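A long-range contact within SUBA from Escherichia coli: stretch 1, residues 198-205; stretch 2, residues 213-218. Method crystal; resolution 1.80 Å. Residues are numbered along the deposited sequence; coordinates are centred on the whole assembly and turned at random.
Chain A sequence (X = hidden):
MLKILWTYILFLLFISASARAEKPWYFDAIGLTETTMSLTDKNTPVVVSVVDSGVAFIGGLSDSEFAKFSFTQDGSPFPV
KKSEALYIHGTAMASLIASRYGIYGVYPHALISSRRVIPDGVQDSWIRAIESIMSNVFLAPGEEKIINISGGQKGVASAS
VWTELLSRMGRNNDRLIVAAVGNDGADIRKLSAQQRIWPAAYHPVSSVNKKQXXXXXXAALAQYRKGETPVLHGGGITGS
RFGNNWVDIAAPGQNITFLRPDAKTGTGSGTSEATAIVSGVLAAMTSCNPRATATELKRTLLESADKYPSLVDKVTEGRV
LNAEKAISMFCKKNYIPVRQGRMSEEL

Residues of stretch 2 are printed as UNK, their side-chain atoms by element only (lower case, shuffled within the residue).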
ATOM      1  N   TRP A 198       4.471 -10.377   6.968  1.00 26.29           N
ATOM      2  CA  TRP A 198       4.846 -10.614   5.575  1.00 25.48           C
ATOM      3  C   TRP A 198       3.759 -10.041   4.651  1.00 24.86           C
ATOM      4  O   TRP A 198       2.590 -10.093   5.004  1.00 25.11           O
ATOM      5  CB  TRP A 198       5.016 -12.126   5.334  1.00 25.83           C
ATOM      6  CG  TRP A 198       6.318 -12.641   5.898  1.00 25.49           C
ATOM      7  CD1 TRP A 198       6.567 -12.991   7.197  1.00 25.55           C
ATOM      8  CD2 TRP A 198       7.546 -12.844   5.183  1.00 25.23           C
ATOM      9  NE1 TRP A 198       7.880 -13.399   7.333  1.00 26.41           N
ATOM     10  CE2 TRP A 198       8.500 -13.316   6.114  1.00 25.36           C
ATOM     11  CE3 TRP A 198       7.934 -12.676   3.844  1.00 26.13           C
ATOM     12  CZ2 TRP A 198       9.819 -13.615   5.749  1.00 27.44           C
ATOM     13  CZ3 TRP A 198       9.236 -12.982   3.480  1.00 25.53           C
ATOM     14  CH2 TRP A 198      10.173 -13.430   4.434  1.00 25.35           C
ATOM     15  N   PRO A 199       4.134  -9.529   3.454  1.00 23.97           N
ATOM     16  CA  PRO A 199       5.475  -9.549   2.865  1.00 23.54           C
ATOM     17  C   PRO A 199       6.434  -8.438   3.288  1.00 22.88           C
ATOM     18  O   PRO A 199       7.555  -8.405   2.788  1.00 22.48           O
ATOM     19  CB  PRO A 199       5.198  -9.423   1.359  1.00 23.46           C
ATOM     20  CG  PRO A 199       3.912  -8.661   1.277  1.00 23.76           C
ATOM     21  CD  PRO A 199       3.150  -8.896   2.552  1.00 23.88           C
ATOM     22  N   ALA A 200       6.033  -7.543   4.194  1.00 22.71           N
ATOM     23  CA  ALA A 200       6.982  -6.520   4.659  1.00 22.72           C
ATOM     24  C   ALA A 200       8.273  -7.151   5.234  1.00 22.99           C
ATOM     25  O   ALA A 200       9.357  -6.587   5.090  1.00 23.10           O
ATOM     26  CB  ALA A 200       6.333  -5.583   5.676  1.00 22.41           C
ATOM     27  N   ALA A 201       8.147  -8.335   5.835  1.00 22.73           N
ATOM     28  CA  ALA A 201       9.277  -9.020   6.496  1.00 23.14           C
ATOM     29  C   ALA A 201      10.323  -9.582   5.518  1.00 23.33           C
ATOM     30  O   ALA A 201      11.400 -10.013   5.939  1.00 22.99           O
ATOM     31  CB  ALA A 201       8.765 -10.124   7.394  1.00 22.86           C
ATOM     32  N   TYR A 202       9.997  -9.582   4.222  1.00 23.80           N
ATOM     33  CA  TYR A 202      10.957  -9.945   3.194  1.00 23.95           C
ATOM     34  C   TYR A 202      12.219  -9.124   3.426  1.00 24.30           C
ATOM     35  O   TYR A 202      12.169  -7.887   3.524  1.00 23.45           O
ATOM     36  CB  TYR A 202      10.378  -9.702   1.794  1.00 23.73           C
ATOM     37  CG  TYR A 202      11.284 -10.108   0.642  1.00 24.49           C
ATOM     38  CD1 TYR A 202      11.852 -11.388   0.583  1.00 24.77           C
ATOM     39  CD2 TYR A 202      11.547  -9.222  -0.403  1.00 23.26           C
ATOM     40  CE1 TYR A 202      12.680 -11.762  -0.484  1.00 25.35           C
ATOM     41  CE2 TYR A 202      12.369  -9.583  -1.472  1.00 23.65           C
ATOM     42  CZ  TYR A 202      12.933 -10.857  -1.499  1.00 24.30           C
ATOM     43  OH  TYR A 202      13.741 -11.218  -2.547  1.00 24.30           O
ATOM     44  N   HIS A 203      13.344  -9.825   3.557  1.00 24.84           N
ATOM     45  CA  HIS A 203      14.597  -9.192   3.992  1.00 25.90           C
ATOM     46  C   HIS A 203      15.787  -9.716   3.194  1.00 26.10           C
ATOM     47  O   HIS A 203      16.684 -10.359   3.754  1.00 26.73           O
ATOM     48  CB  HIS A 203      14.799  -9.435   5.489  1.00 25.78           C
ATOM     49  CG  HIS A 203      15.734  -8.466   6.146  1.00 26.62           C
ATOM     50  ND1 HIS A 203      15.450  -7.124   6.275  1.00 25.59           N
ATOM     51  CD2 HIS A 203      16.930  -8.655   6.753  1.00 26.58           C
ATOM     52  CE1 HIS A 203      16.440  -6.523   6.910  1.00 26.52           C
ATOM     53  NE2 HIS A 203      17.351  -7.430   7.213  1.00 26.83           N
ATOM     54  N   PRO A 204      15.822  -9.411   1.886  1.00 26.87           N
ATOM     55  CA  PRO A 204      16.848 -10.001   1.023  1.00 26.67           C
ATOM     56  C   PRO A 204      18.249  -9.585   1.458  1.00 27.21           C
ATOM     57  O   PRO A 204      18.457  -8.445   1.905  1.00 26.58           O
ATOM     58  CB  PRO A 204      16.523  -9.428  -0.363  1.00 26.67           C
ATOM     59  CG  PRO A 204      15.667  -8.239  -0.118  1.00 26.16           C
ATOM     60  CD  PRO A 204      14.929  -8.496   1.148  1.00 26.42           C
ATOM     61  N   VAL A 205      19.206 -10.495   1.335  1.00 27.03           N
ATOM     62  CA  VAL A 205      20.575 -10.158   1.732  1.00 27.48           C
ATOM     63  C   VAL A 205      21.578 -10.104   0.582  1.00 26.58           C
ATOM     64  O   VAL A 205      22.625  -9.476   0.715  1.00 26.70           O
ATOM     65  CB  VAL A 205      21.101 -11.071   2.859  1.00 28.18           C
ATOM     66  CG1 VAL A 205      20.435 -10.689   4.192  1.00 29.57           C
ATOM     67  CG2 VAL A 205      20.867 -12.538   2.521  1.00 28.63           C
ATOM     68  N   UNK A 213      14.414  -5.861  -5.365  1.00 24.28           N
ATOM     69  CA  UNK A 213      13.341  -6.026  -4.369  1.00 23.58           C
ATOM     70  C   UNK A 213      12.050  -5.269  -4.784  1.00 22.97           C
ATOM     71  O   UNK A 213      12.078  -4.046  -4.920  1.00 23.10           O
ATOM     72  c   UNK A 213      13.861  -5.558  -3.001  1.00 23.80           C
ATOM     73  o   UNK A 213      11.757  -6.295  -2.041  1.00 22.68           O
ATOM     74  c   UNK A 213      12.833  -5.681  -1.874  1.00 24.33           C
ATOM     75  o   UNK A 213      13.122  -5.134  -0.791  1.00 25.75           O
ATOM     76  N   UNK A 214      10.940  -6.003  -5.011  1.00 22.63           N
ATOM     77  CA  UNK A 214       9.684  -5.397  -5.465  1.00 22.40           C
ATOM     78  C   UNK A 214       8.752  -4.923  -4.332  1.00 21.87           C
ATOM     79  O   UNK A 214       7.674  -4.412  -4.609  1.00 21.51           O
ATOM     80  c   UNK A 214       9.387  -7.745  -5.399  1.00 22.25           C
ATOM     81  c   UNK A 214       9.020  -6.544  -6.210  1.00 22.62           C
ATOM     82  c   UNK A 214      10.801  -7.469  -4.879  1.00 22.74           C
ATOM     83  N   UNK A 215       9.176  -5.096  -3.080  1.00 21.87           N
ATOM     84  CA  UNK A 215       8.384  -4.690  -1.908  1.00 21.50           C
ATOM     85  C   UNK A 215       8.774  -3.270  -1.451  1.00 21.56           C
ATOM     86  O   UNK A 215       9.953  -2.953  -1.348  1.00 20.46           O
ATOM     87  c   UNK A 215       7.679  -5.299   0.486  1.00 21.32           C
ATOM     88  c   UNK A 215       8.555  -5.692  -0.734  1.00 22.20           C
ATOM     89  c   UNK A 215       8.219  -7.129  -1.180  1.00 23.34           C
ATOM     90  N   UNK A 216       7.766  -2.441  -1.172  1.00 21.26           N
ATOM     91  CA  UNK A 216       7.943  -1.134  -0.553  1.00 21.51           C
ATOM     92  C   UNK A 216       7.238  -1.179   0.803  1.00 21.31           C
ATOM     93  O   UNK A 216       6.015  -1.331   0.872  1.00 21.34           O
ATOM     94  c   UNK A 216       7.504   0.992  -3.800  1.00 22.32           C
ATOM     95  c   UNK A 216       7.484   1.358  -0.711  1.00 21.00           C
ATOM     96  c   UNK A 216       7.381   0.010  -1.438  1.00 21.62           C
ATOM     97  c   UNK A 216       8.154   0.080  -2.762  1.00 22.62           C
ATOM     98  N   UNK A 217       8.033  -1.102   1.865  1.00 21.26           N
ATOM     99  CA  UNK A 217       7.568  -1.324   3.242  1.00 21.19           C
ATOM    100  C   UNK A 217       7.250   0.021   3.867  1.00 20.97           C
ATOM    101  O   UNK A 217       8.107   0.891   3.929  1.00 21.34           O
ATOM    102  c   UNK A 217      10.527  -3.754   3.885  1.00 22.32           C
ATOM    103  c   UNK A 217       8.658  -2.025   4.074  1.00 20.80           C
ATOM    104  c   UNK A 217      11.407  -4.993   1.944  1.00 24.03           C
ATOM    105  n   UNK A 217      10.907  -4.977   3.172  1.00 23.12           N
ATOM    106  c   UNK A 217       9.071  -3.392   3.529  1.00 21.19           C
ATOM    107  n   UNK A 217      11.701  -6.149   1.360  1.00 22.97           N
ATOM    108  n   UNK A 217      11.638  -3.846   1.303  1.00 22.94           N
ATOM    109  N   UNK A 218       6.014   0.178   4.329  1.00 21.09           N
ATOM    110  CA  UNK A 218       5.494   1.484   4.712  1.00 20.68           C
ATOM    111  C   UNK A 218       5.197   1.575   6.223  1.00 20.61           C
ATOM    112  O   UNK A 218       4.480   0.735   6.772  1.00 20.57           O
ATOM    113  c   UNK A 218       3.636   3.197   4.311  1.00 20.68           C
ATOM    114  c   UNK A 218       4.531   1.846   2.361  1.00 20.22           C
ATOM    115  c   UNK A 218       4.222   1.837   3.880  1.00 21.10           C
TER

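Position 213 carries two carbons and two oxygens, both oxygens on the second carbon: a short carboxylate. One oxygen lies 3.4 Å from CD2 of Tyr202, at the edge of the ring and near its plane, and the other lies 4.1 Å from CG of Pro204. This is Asp213. The CA-to-CB bond points sideways, but with chi1 at t the carboxylate comes nearer to stretch 1. The short side chain also lets OD1 of Asp213 accept a hydrogen bond from N of position 215 at 3.0 Å, so the acid, in the loop, is tied to the first residue of the strand that follows.

At position 214 three carbons close a ring onto the backbone nitrogen, and one ring carbon lies 4.3 Å from CE2 of Tyr202, a modest apolar contact. This is Pro214, the carbon being CD. Having no amide hydrogen, the proline asks for no acceptor in this buried segment.

Position 215 has three side-chain carbons, one carrying the other two. One methyl is 3.9 Å from O of Pro199, and the other is 4.0 Å from CD2 of Tyr202. The fork at CB means Val215, and isoleucine would need a fourth carbon. Its CA-to-CB bond points toward stretch 1, and the two branches, CG1 and CG2, let a compact residue meet both the turn and the tyrosine ring.

Position 216 has four carbons, forked at the first, with one arm two carbons long, and lies out of reach of stretch 1: Ile216. Its beta-branched, apolar side chain suits a buried strand position.

Position 217 runs through three carbons to a nitrogen, then to a carbon bearing two more nitrogens. The chain nitrogen lies 2.9 Å from O of Ala200, and a terminal nitrogen 2.8 Å from O of Tyr202. This guanidinium marks Arg217. NE donates to O of Ala200, and NH2 to O of Tyr202; a weak bond joins NE to O of Tyr202 at 3.2 Å. Both carbonyls lie near the guanidinium plane, where its N-H groups point. The aliphatic part contributes too, with CG of Arg217 4.1 Å from CB of Ala200.

Position 218 has three carbons, one bearing two, and does not touch stretch 1. It is Val218, again beta-branched and apolar in a buried strand.

The contact centres on the arginine. The type I turn from Pro199 to Tyr202, closed by a hydrogen bond from Tyr202 N to Pro199 O at 3.1 Å, presents carbonyls that the guanidinium gathers. Asp213 balances the buried charge through a salt bridge, with NH2 of Arg217 2.8 Å from its OD2, while Val215 and Pro214 pack against Tyr202.

Stretch 2 (213-218) DPVIRV
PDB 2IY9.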